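Local coordinates for beta-carbonic anhydrase (Methanothermobacter thermautotrophicus, PDB 1G5C), which catalyses the reversible hydration of carbon dioxide to bicarbonate, as a zinc-dependent carbonic anhydrase of the beta class, at residues A71-I74 against G78-E81; I82-H87 against E130-G135; G153-I158 against R162-Y167. All blocks are in the same frame, centred on the assembly; numbering follows the deposited sequence.

Contact 1: residues A71-I74 against G78-E81. Unlike the reference sequence in segment 78-81: Asp-79 (reference Val).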
ATOM      1  N   ALA A  71       3.326   6.085  -9.163  1.00 12.57           N
ATOM      2  CA  ALA A  71       4.277   6.290 -10.262  1.00 15.13           C
ATOM      3  C   ALA A  71       4.985   4.954 -10.575  1.00 17.51           C
ATOM      4  O   ALA A  71       5.224   4.627 -11.745  1.00 18.10           O
ATOM      5  CB  ALA A  71       5.310   7.355  -9.882  1.00 15.99           C
ATOM      6  N   VAL A  72       5.341   4.198  -9.536  1.00 14.94           N
ATOM      7  CA  VAL A  72       5.972   2.906  -9.765  1.00 16.72           C
ATOM      8  C   VAL A  72       5.007   2.042 -10.563  1.00 16.97           C
ATOM      9  O   VAL A  72       5.393   1.399 -11.539  1.00 20.45           O
ATOM     10  CB  VAL A  72       6.312   2.180  -8.434  1.00 19.37           C
ATOM     11  CG1 VAL A  72       6.596   0.679  -8.692  1.00 13.01           C
ATOM     12  CG2 VAL A  72       7.543   2.835  -7.795  1.00 19.08           C
ATOM     13  N   ALA A  73       3.739   2.054 -10.159  1.00 19.17           N
ATOM     14  CA  ALA A  73       2.728   1.264 -10.838  1.00 16.84           C
ATOM     15  C   ALA A  73       2.616   1.678 -12.313  1.00 19.12           C
ATOM     16  O   ALA A  73       2.478   0.831 -13.197  1.00 17.58           O
ATOM     17  CB  ALA A  73       1.406   1.435 -10.144  1.00 11.48           C
ATOM     18  N   ILE A  74       2.682   2.981 -12.575  1.00 17.71           N
ATOM     19  CA  ILE A  74       2.577   3.484 -13.942  1.00 15.13           C
ATOM     20  C   ILE A  74       3.791   3.164 -14.825  1.00 16.29           C
ATOM     21  O   ILE A  74       3.656   2.555 -15.887  1.00 15.42           O
ATOM     22  CB  ILE A  74       2.365   5.022 -13.954  1.00 15.32           C
ATOM     23  CG1 ILE A  74       1.053   5.380 -13.237  1.00 14.58           C
ATOM     24  CG2 ILE A  74       2.321   5.525 -15.383  1.00 20.02           C
ATOM     25  CD1 ILE A  74       0.879   6.865 -12.923  1.00  9.67           C
ATOM     26  N   GLY A  78       2.999  -0.535 -16.162  1.00 22.37           N
ATOM     27  CA  GLY A  78       2.058  -0.143 -17.199  1.00 22.13           C
ATOM     28  C   GLY A  78       0.668   0.333 -16.787  1.00 21.08           C
ATOM     29  O   GLY A  78      -0.255   0.324 -17.602  1.00 19.17           O
ATOM     30  N   ASP A  79       0.487   0.750 -15.540  1.00 20.40           N
ATOM     31  CA  ASP A  79      -0.834   1.225 -15.123  1.00 19.89           C
ATOM     32  C   ASP A  79      -1.233   2.478 -15.880  1.00 15.96           C
ATOM     33  O   ASP A  79      -0.437   3.415 -16.028  1.00 15.88           O
ATOM     34  CB  ASP A  79      -0.847   1.491 -13.620  1.00 22.25           C
ATOM     35  CG  ASP A  79      -0.872   0.214 -12.828  1.00 28.63           C
ATOM     36  OD1 ASP A  79      -0.533   0.232 -11.633  1.00 41.15           O
ATOM     37  OD2 ASP A  79      -1.247  -0.820 -13.410  1.00 34.82           O
ATOM     38  N   ASN A  80      -2.464   2.491 -16.368  1.00 16.21           N
ATOM     39  CA  ASN A  80      -2.945   3.638 -17.120  1.00 18.82           C
ATOM     40  C   ASN A  80      -4.276   4.115 -16.569  1.00 17.97           C
ATOM     41  O   ASN A  80      -4.926   4.968 -17.152  1.00 16.71           O
ATOM     42  CB  ASN A  80      -3.058   3.292 -18.623  1.00 19.37           C
ATOM     43  CG  ASN A  80      -4.029   2.164 -18.903  1.00 24.65           C
ATOM     44  OD1 ASN A  80      -4.993   1.954 -18.166  1.00 24.84           O
ATOM     45  ND2 ASN A  80      -3.785   1.433 -19.995  1.00 29.08           N
ATOM     46  N   GLU A  81      -4.673   3.562 -15.427  1.00 19.25           N
ATOM     47  CA  GLU A  81      -5.920   3.965 -14.787  1.00 19.31           C
ATOM     48  C   GLU A  81      -5.799   3.837 -13.273  1.00 20.37           C
ATOM     49  O   GLU A  81      -5.441   2.775 -12.749  1.00 17.39           O
ATOM     50  CB  GLU A  81      -7.084   3.101 -15.288  1.00 20.46           C
ATOM     51  CG  GLU A  81      -8.434   3.407 -14.636  1.00 24.41           C
ATOM     52  CD  GLU A  81      -9.607   2.855 -15.437  1.00 32.32           C
ATOM     53  OE1 GLU A  81      -9.437   1.803 -16.098  1.00 33.28           O
ATOM     54  OE2 GLU A  81     -10.699   3.466 -15.410  1.00 35.84           O
TER
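Ala-73 and Asp-79 meet through their backbones: the N-H of Asp-79 reaches back to the carbonyl oxygen of Ala-73, N to O 3.1 Å, with a nearly straight N-H...O angle of 166°. The donor does not lie in the plane of the carbonyl but is tilted 35° from it. This is the single clear hydrogen bond between residues 71-74 and 78-81, and it runs from residue i+6 back to i, one position beyond the i+5 to i bond of a Schellman motif. Next to it the side chain of Asp-79 folds back against the same carbonyl. Its CG lies anti to its own carbonyl carbon, beside the backbone N (chi1 -74°), and so comes 3.4 Å from Ala-73 O. The exact placing of the carboxylate against the methyl of Ala-73 is doubtful, because the model brings them too close.

Ile-74 meets the other end of Asp-79. The carbonyl oxygen of Asp-79 rests against the forked base of the isoleucine, 3.5 Å from Ile-74 CG2 and 3.7 Å from Ile-74 CG1, a polar atom laid on an apolar surface. Further out, Ile-74 packs on Ile-145 and Ile-149.

Gly-78 carries the turn: it is the first residue to leave the helix, and its positive phi, which favours glycine, swings the chain round so that Asp-79 N faces back. The second subunit covers this region too, with its Arg-103 hydrogen-bonded to Ile-74 O and its Met-33 packed on Ala-73. Beyond the turn, backbone bonds of Asn-80 to Lys-26 and Gly-150 fix the direction in which the chain leaves. The arrangement is a glycine-terminated helix C-cap, here ending helix 64-77 and leading into strand 81-87, the second half of a beta-alpha-beta crossover that starts from strand 53-57.

Contact 2: residues I82-H87 against E130-G135; sequences IIIVGH and ENVIEG. With ZN (zinc ion), chain G.
Strand 82-87 and helix 130-135 run almost antiparallel, at 165°, with their axes 8.4 Å apart at closest approach and the backbones drawing nearest where Gly-86 passes Val-132. With no side chain on Gly-86, Val-132 can lay a methyl directly on the strand, its CG2 lying 3.6 Å from Gly-86 N. The other branch, Val-132 CG1, stands opposite its own backbone N (chi1 169°) and meets Ile-84 CG2 at 4.2 Å. Ile-84 in turn reaches out from the strand to the helix with its extended arm (chi2 174°), bringing Ile-84 CD1 to 3.4 Å from Gly-135 C, in a second glycine that lets a methyl come close to the main chain. No hydrogen bond joins the two segments; the contact is apolar and buried, and Val-136 and Leu-139, farther along the same helix, also cover Ile-84.

This is a helix lying on one face of the sheet in an alpha/beta fold, where helix 128-141 precedes strand 150-156, the parallel neighbour of strand 81-87. Residues alternate along the strand: Ile-84 and Gly-86 turn to the helix, while CB of His-87 points away from it, and the ring then swings round to the metal. His-87 NE2 binds the zinc ion at 2.1 Å, and Cys-32, Cys-90 and a water, its oxygen 2.0 Å from the metal, complete four ligands. The water oxygen lies in the plane of the imidazole, at its edge.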
ATOM      1  N   ILE A  82      -6.102   4.921 -12.575  1.00 18.46           N
ATOM      2  CA  ILE A  82      -6.030   4.931 -11.119  1.00 17.08           C
ATOM      3  C   ILE A  82      -7.408   5.278 -10.572  1.00 18.19           C
ATOM      4  O   ILE A  82      -8.072   6.186 -11.089  1.00 18.15           O
ATOM      5  CB  ILE A  82      -5.035   6.007 -10.613  1.00 17.90           C
ATOM      6  CG1 ILE A  82      -3.636   5.729 -11.158  1.00 18.59           C
ATOM      7  CG2 ILE A  82      -5.036   6.032  -9.080  1.00 13.82           C
ATOM      8  CD1 ILE A  82      -2.636   6.832 -10.855  1.00 20.85           C
ATOM      9  N   ILE A  83      -7.831   4.566  -9.531  1.00 14.36           N
ATOM     10  CA  ILE A  83      -9.127   4.813  -8.903  1.00 13.30           C
ATOM     11  C   ILE A  83      -8.956   4.985  -7.403  1.00 13.47           C
ATOM     12  O   ILE A  83      -8.520   4.054  -6.700  1.00 12.26           O
ATOM     13  CB  ILE A  83     -10.131   3.630  -9.113  1.00 12.43           C
ATOM     14  CG1 ILE A  83     -10.324   3.341 -10.597  1.00 15.80           C
ATOM     15  CG2 ILE A  83     -11.483   3.984  -8.495  1.00 13.73           C
ATOM     16  CD1 ILE A  83     -11.196   2.092 -10.882  1.00 18.80           C
ATOM     17  N   ILE A  84      -9.266   6.174  -6.901  1.00 10.90           N
ATOM     18  CA  ILE A  84      -9.187   6.383  -5.468  1.00 10.85           C
ATOM     19  C   ILE A  84     -10.565   5.969  -4.977  1.00 14.75           C
ATOM     20  O   ILE A  84     -11.581   6.347  -5.592  1.00 15.23           O
ATOM     21  CB  ILE A  84      -8.948   7.866  -5.104  1.00 14.81           C
ATOM     22  CG1 ILE A  84      -7.583   8.324  -5.640  1.00 14.50           C
ATOM     23  CG2 ILE A  84      -9.051   8.042  -3.578  1.00 11.00           C
ATOM     24  CD1 ILE A  84      -7.299   9.839  -5.472  1.00 13.82           C
ATOM     25  N   VAL A  85     -10.611   5.162  -3.916  1.00 10.18           N
ATOM     26  CA  VAL A  85     -11.885   4.737  -3.348  1.00  9.57           C
ATOM     27  C   VAL A  85     -11.956   5.088  -1.858  1.00 14.31           C
ATOM     28  O   VAL A  85     -11.280   4.475  -1.009  1.00 12.70           O
ATOM     29  CB  VAL A  85     -12.123   3.206  -3.513  1.00 13.45           C
ATOM     30  CG1 VAL A  85     -13.505   2.829  -2.955  1.00 10.96           C
ATOM     31  CG2 VAL A  85     -12.033   2.810  -4.980  1.00  9.68           C
ATOM     32  N   GLY A  86     -12.735   6.120  -1.537  1.00 11.13           N
ATOM     33  CA  GLY A  86     -12.909   6.462  -0.139  1.00 10.69           C
ATOM     34  C   GLY A  86     -14.087   5.640   0.344  1.00 12.82           C
ATOM     35  O   GLY A  86     -14.679   4.892  -0.442  1.00 13.23           O
ATOM     36  N   HIS A  87     -14.454   5.756   1.616  1.00 11.93           N
ATOM     37  CA  HIS A  87     -15.591   4.987   2.098  1.00 14.78           C
ATOM     38  C   HIS A  87     -16.304   5.745   3.199  1.00 15.31           C
ATOM     39  O   HIS A  87     -15.710   6.581   3.869  1.00 14.28           O
ATOM     40  CB  HIS A  87     -15.135   3.621   2.637  1.00 10.80           C
ATOM     41  CG  HIS A  87     -14.282   3.719   3.859  1.00 13.08           C
ATOM     42  ND1 HIS A  87     -14.808   3.668   5.138  1.00 14.51           N
ATOM     43  CD2 HIS A  87     -12.955   3.916   4.007  1.00 13.01           C
ATOM     44  CE1 HIS A  87     -13.835   3.834   6.011  1.00 12.20           C
ATOM     45  NE2 HIS A  87     -12.695   3.985   5.361  1.00 11.36           N
ATOM     46  N   GLU A 130     -14.878  14.917  -0.018  1.00 20.78           N
ATOM     47  CA  GLU A 130     -13.949  15.971  -0.397  1.00 21.86           C
ATOM     48  C   GLU A 130     -12.510  15.459  -0.383  1.00 19.75           C
ATOM     49  O   GLU A 130     -11.672  15.891  -1.176  1.00 16.85           O
ATOM     50  CB  GLU A 130     -14.094  17.181   0.533  1.00 25.70           C
ATOM     51  CG  GLU A 130     -14.124  16.853   2.009  1.00 35.21           C
ATOM     52  CD  GLU A 130     -14.484  18.066   2.867  1.00 40.69           C
ATOM     53  OE1 GLU A 130     -13.575  18.859   3.198  1.00 44.04           O
ATOM     54  OE2 GLU A 130     -15.679  18.228   3.193  1.00 40.26           O
ATOM     55  N   ASN A 131     -12.213  14.543   0.525  1.00 18.45           N
ATOM     56  CA  ASN A 131     -10.863  13.977   0.567  1.00 18.32           C
ATOM     57  C   ASN A 131     -10.564  13.241  -0.739  1.00 15.11           C
ATOM     58  O   ASN A 131      -9.452  13.329  -1.271  1.00 18.79           O
ATOM     59  CB  ASN A 131     -10.729  13.021   1.742  1.00 18.79           C
ATOM     60  CG  ASN A 131      -9.378  12.382   1.793  1.00 23.20           C
ATOM     61  OD1 ASN A 131      -8.367  13.074   1.837  1.00 21.97           O
ATOM     62  ND2 ASN A 131      -9.345  11.049   1.774  1.00 17.74           N
ATOM     63  N   VAL A 132     -11.552  12.515  -1.267  1.00 15.58           N
ATOM     64  CA  VAL A 132     -11.370  11.805  -2.526  1.00 15.19           C
ATOM     65  C   VAL A 132     -11.125  12.779  -3.706  1.00 18.09           C
ATOM     66  O   VAL A 132     -10.192  12.602  -4.503  1.00 16.50           O
ATOM     67  CB  VAL A 132     -12.592  10.920  -2.859  1.00 17.36           C
ATOM     68  CG1 VAL A 132     -12.477  10.411  -4.297  1.00 18.33           C
ATOM     69  CG2 VAL A 132     -12.668   9.720  -1.898  1.00 16.65           C
ATOM     70  N   ILE A 133     -11.977  13.794  -3.822  1.00 19.61           N
ATOM     71  CA  ILE A 133     -11.854  14.787  -4.881  1.00 16.94           C
ATOM     72  C   ILE A 133     -10.491  15.452  -4.776  1.00 17.97           C
ATOM     73  O   ILE A 133      -9.823  15.688  -5.778  1.00 21.21           O
ATOM     74  CB  ILE A 133     -12.957  15.872  -4.763  1.00 20.59           C
ATOM     75  CG1 ILE A 133     -14.327  15.254  -5.052  1.00 20.66           C
ATOM     76  CG2 ILE A 133     -12.683  17.020  -5.755  1.00 21.62           C
ATOM     77  CD1 ILE A 133     -14.441  14.692  -6.439  1.00 22.16           C
ATOM     78  N   GLU A 134     -10.083  15.763  -3.555  1.00 18.65           N
ATOM     79  CA  GLU A 134      -8.792  16.395  -3.323  1.00 20.30           C
ATOM     80  C   GLU A 134      -7.663  15.458  -3.788  1.00 20.03           C
ATOM     81  O   GLU A 134      -6.672  15.904  -4.373  1.00 17.81           O
ATOM     82  CB  GLU A 134      -8.640  16.694  -1.829  1.00 24.90           C
ATOM     83  CG  GLU A 134      -7.294  17.280  -1.430  1.00 34.99           C
ATOM     84  CD  GLU A 134      -6.954  18.542  -2.210  1.00 38.25           C
ATOM     85  OE1 GLU A 134      -7.856  19.391  -2.399  1.00 39.79           O
ATOM     86  OE2 GLU A 134      -5.784  18.688  -2.625  1.00 42.73           O
ATOM     87  N   GLY A 135      -7.810  14.161  -3.523  1.00 16.61           N
ATOM     88  CA  GLY A 135      -6.788  13.212  -3.941  1.00 13.27           C
ATOM     89  C   GLY A 135      -6.707  13.163  -5.451  1.00 15.13           C
ATOM     90  O   GLY A 135      -5.628  13.058  -6.027  1.00 14.47           O
TER
HETATM   91 ZN    ZN G1001     -11.100   4.871   6.367  1.00 17.03          ZN
HETATM   92  O   HOH W   1     -11.594   4.086   8.172  1.00 15.71           O

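Contact 3: residues G153-I158 against R162-Y167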
ATOM      1  N   GLY A 153     -12.449   9.050  -9.014  1.00 17.15           N
ATOM      2  CA  GLY A 153     -12.683   9.137  -7.589  1.00 16.15           C
ATOM      3  C   GLY A 153     -14.045   8.553  -7.282  1.00 18.48           C
ATOM      4  O   GLY A 153     -15.036   8.923  -7.914  1.00 15.25           O
ATOM      5  N   LEU A 154     -14.094   7.645  -6.309  1.00 16.18           N
ATOM      6  CA  LEU A 154     -15.332   6.987  -5.926  1.00 14.52           C
ATOM      7  C   LEU A 154     -15.388   6.914  -4.423  1.00 17.23           C
ATOM      8  O   LEU A 154     -14.369   7.047  -3.747  1.00 16.38           O
ATOM      9  CB  LEU A 154     -15.368   5.532  -6.443  1.00 15.37           C
ATOM     10  CG  LEU A 154     -15.123   5.211  -7.918  1.00 14.70           C
ATOM     11  CD1 LEU A 154     -15.147   3.695  -8.127  1.00 15.88           C
ATOM     12  CD2 LEU A 154     -16.176   5.877  -8.763  1.00 15.59           C
ATOM     13  N   ILE A 155     -16.595   6.721  -3.902  1.00 13.79           N
ATOM     14  CA  ILE A 155     -16.752   6.509  -2.484  1.00 16.16           C
ATOM     15  C   ILE A 155     -17.660   5.285  -2.357  1.00 17.18           C
ATOM     16  O   ILE A 155     -18.677   5.174  -3.063  1.00 16.56           O
ATOM     17  CB  ILE A 155     -17.358   7.715  -1.748  1.00 17.44           C
ATOM     18  CG1 ILE A 155     -17.399   7.396  -0.251  1.00 18.42           C
ATOM     19  CG2 ILE A 155     -18.739   8.029  -2.274  1.00 15.21           C
ATOM     20  CD1 ILE A 155     -17.651   8.596   0.649  1.00 17.35           C
ATOM     21  N   ILE A 156     -17.279   4.354  -1.487  1.00 15.45           N
ATOM     22  CA  ILE A 156     -18.068   3.146  -1.291  1.00 15.85           C
ATOM     23  C   ILE A 156     -18.790   3.152   0.063  1.00 14.81           C
ATOM     24  O   ILE A 156     -18.238   3.620   1.054  1.00 14.07           O
ATOM     25  CB  ILE A 156     -17.160   1.870  -1.374  1.00 16.09           C
ATOM     26  CG1 ILE A 156     -18.024   0.607  -1.381  1.00 18.46           C
ATOM     27  CG2 ILE A 156     -16.181   1.818  -0.174  1.00 12.51           C
ATOM     28  CD1 ILE A 156     -17.209  -0.688  -1.672  1.00 19.82           C
ATOM     29  N   ASP A 157     -20.026   2.650   0.090  1.00 14.48           N
ATOM     30  CA  ASP A 157     -20.784   2.532   1.340  1.00 14.60           C
ATOM     31  C   ASP A 157     -20.095   1.389   2.092  1.00 16.27           C
ATOM     32  O   ASP A 157     -20.079   0.257   1.613  1.00 16.94           O
ATOM     33  CB  ASP A 157     -22.244   2.152   1.054  1.00 16.67           C
ATOM     34  CG  ASP A 157     -23.084   2.055   2.326  1.00 22.10           C
ATOM     35  OD1 ASP A 157     -22.733   1.261   3.240  1.00 21.74           O
ATOM     36  OD2 ASP A 157     -24.096   2.777   2.419  1.00 26.43           O
ATOM     37  N   ILE A 158     -19.546   1.671   3.270  1.00 16.99           N
ATOM     38  CA  ILE A 158     -18.812   0.664   4.013  1.00 19.32           C
ATOM     39  C   ILE A 158     -19.618  -0.563   4.473  1.00 20.77           C
ATOM     40  O   ILE A 158     -19.047  -1.618   4.782  1.00 21.47           O
ATOM     41  CB  ILE A 158     -18.066   1.325   5.213  1.00 17.67           C
ATOM     42  CG1 ILE A 158     -16.955   0.393   5.726  1.00 17.15           C
ATOM     43  CG2 ILE A 158     -19.049   1.683   6.339  1.00 16.63           C
ATOM     44  CD1 ILE A 158     -15.875   0.066   4.682  1.00 12.10           C
ATOM     45  N   ARG A 162     -21.934  -0.578  -2.074  1.00 16.38           N
ATOM     46  CA  ARG A 162     -22.414   0.198  -3.219  1.00 17.69           C
ATOM     47  C   ARG A 162     -21.477   1.368  -3.498  1.00 14.35           C
ATOM     48  O   ARG A 162     -21.102   2.092  -2.586  1.00 15.14           O
ATOM     49  CB  ARG A 162     -23.837   0.711  -2.957  1.00 16.80           C
ATOM     50  CG  ARG A 162     -24.515   1.302  -4.194  1.00 20.40           C
ATOM     51  CD  ARG A 162     -25.938   1.758  -3.865  1.00 23.75           C
ATOM     52  NE  ARG A 162     -25.940   2.859  -2.904  1.00 25.84           N
ATOM     53  CZ  ARG A 162     -25.728   4.138  -3.214  1.00 26.67           C
ATOM     54  NH1 ARG A 162     -25.495   4.504  -4.468  1.00 25.23           N
ATOM     55  NH2 ARG A 162     -25.736   5.057  -2.260  1.00 26.48           N
ATOM     56  N   LEU A 163     -21.093   1.533  -4.763  1.00 16.59           N
ATOM     57  CA  LEU A 163     -20.195   2.612  -5.179  1.00 17.41           C
ATOM     58  C   LEU A 163     -20.936   3.847  -5.668  1.00 17.85           C
ATOM     59  O   LEU A 163     -21.921   3.742  -6.382  1.00 19.17           O
ATOM     60  CB  LEU A 163     -19.283   2.139  -6.324  1.00 14.27           C
ATOM     61  CG  LEU A 163     -18.299   1.016  -5.997  1.00 18.33           C
ATOM     62  CD1 LEU A 163     -17.729   0.417  -7.296  1.00 17.53           C
ATOM     63  CD2 LEU A 163     -17.189   1.569  -5.104  1.00 15.84           C
ATOM     64  N   LYS A 164     -20.436   5.015  -5.286  1.00 20.05           N
ATOM     65  CA  LYS A 164     -20.998   6.281  -5.723  1.00 17.56           C
ATOM     66  C   LYS A 164     -19.857   7.031  -6.418  1.00 17.00           C
ATOM     67  O   LYS A 164     -18.814   7.265  -5.828  1.00 15.07           O
ATOM     68  CB  LYS A 164     -21.507   7.084  -4.529  1.00 20.04           C
ATOM     69  CG  LYS A 164     -21.849   8.525  -4.886  1.00 17.17           C
ATOM     70  CD  LYS A 164     -22.219   9.339  -3.661  1.00 18.49           C
ATOM     71  CE  LYS A 164     -22.550  10.804  -4.044  1.00 22.31           C
ATOM     72  NZ  LYS A 164     -22.865  11.628  -2.838  1.00 22.81           N
ATOM     73  N   PRO A 165     -20.025   7.379  -7.697  1.00 16.88           N
ATOM     74  CA  PRO A 165     -18.917   8.093  -8.333  1.00 20.25           C
ATOM     75  C   PRO A 165     -18.842   9.559  -7.920  1.00 19.74           C
ATOM     76  O   PRO A 165     -19.871  10.219  -7.785  1.00 21.88           O
ATOM     77  CB  PRO A 165     -19.188   7.896  -9.832  1.00 19.49           C
ATOM     78  CG  PRO A 165     -20.673   7.791  -9.898  1.00 25.14           C
ATOM     79  CD  PRO A 165     -21.040   6.960  -8.683  1.00 18.33           C
ATOM     80  N   LEU A 166     -17.622  10.049  -7.686  1.00 19.28           N
ATOM     81  CA  LEU A 166     -17.403  11.444  -7.303  1.00 18.82           C
ATOM     82  C   LEU A 166     -16.781  12.191  -8.474  1.00 20.64           C
ATOM     83  O   LEU A 166     -17.055  13.367  -8.696  1.00 19.59           O
ATOM     84  CB  LEU A 166     -16.491  11.538  -6.072  1.00 20.50           C
ATOM     85  CG  LEU A 166     -17.129  10.952  -4.796  1.00 24.85           C
ATOM     86  CD1 LEU A 166     -16.165  11.027  -3.626  1.00 18.73           C
ATOM     87  CD2 LEU A 166     -18.418  11.730  -4.476  1.00 19.84           C
ATOM     88  N   TYR A 167     -15.931  11.498  -9.220  1.00 20.27           N
ATOM     89  CA  TYR A 167     -15.289  12.092 -10.376  1.00 21.20           C
ATOM     90  C   TYR A 167     -14.916  11.012 -11.354  1.00 21.15           C
ATOM     91  O   TYR A 167     -14.263  10.034 -11.005  1.00 19.96           O
ATOM     92  CB  TYR A 167     -14.043  12.879  -9.979  1.00 22.11           C
ATOM     93  CG  TYR A 167     -13.275  13.406 -11.177  1.00 26.76           C
ATOM     94  CD1 TYR A 167     -12.348  12.601 -11.840  1.00 27.75           C
ATOM     95  CD2 TYR A 167     -13.526  14.684 -11.690  1.00 29.58           C
ATOM     96  CE1 TYR A 167     -11.694  13.040 -12.988  1.00 29.11           C
ATOM     97  CE2 TYR A 167     -12.875  15.136 -12.839  1.00 29.84           C
ATOM     98  CZ  TYR A 167     -11.963  14.310 -13.478  1.00 30.67           C
ATOM     99  OH  TYR A 167     -11.324  14.742 -14.615  1.00 31.71           O
TER
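The carbonyl of Gly-153 takes two N-H groups on the same face of its plane: Leu-166 N at 2.8 Å, tilted 29° from that plane, and Tyr-167 N at 3.0 Å from Gly-153 O, tilted 22°. In return, Gly-153 N lies in the carbonyl plane of Tyr-167, on a lone pair of its oxygen. Two residues facing one make this a classic beta bulge. Beyond it the antiparallel ladder is regular, with Ile-155 and Lys-164 bonded both ways and Asp-157 N bonded to Arg-162 O.

On one face, Leu-154 CD2 crosses over Pro-165, 3.8 Å from Pro-165 CB, and Leu-163 CD2 lies across Ile-156, 3.7 Å from Ile-156 CB. On the other, Ile-155 and Lys-164 lie side by side, Ile-155 CG2 to Lys-164 CB 3.7 Å, while the lysine amine runs on to a salt bridge with Glu-129. With CG anti to its carbonyl carbon (chi1 -66°), Leu-166 sends CD1 to 4.0 Å from Ile-155 CB.

The hairpin ends the sheet: strand 150-156 lies beside strand 81-87, strand 163-165 is outermost within the chain, helix 40-45 packs against Ile-156 and Leu-163, and helix 128-141 receives Leu-166.

How the contacts relate
Along the chain the three contacts come in series, and all are built around strand 81-87 or its neighbour, strand 150-156. Contact 1 turns helix 64-77 into strand 81-87, contact 2 lays helix 128-141 on it, and contact 3 adds the closing hairpin beside it. The centres of contacts 1 and 2 are about 17 Å apart, yet Ile-74 CD1 meets Ile-82 CD1 at 4.1 Å. Contacts 2 and 3 are closer, about 9 Å between centres, and are joined by probable backbone hydrogen bonds of Gly-86 with Leu-154 and Ile-156. Contacts 1 and 3 do not touch. Strand 81-87 thus leads from the subunit interface at contact 1 to the zinc ligand His-87.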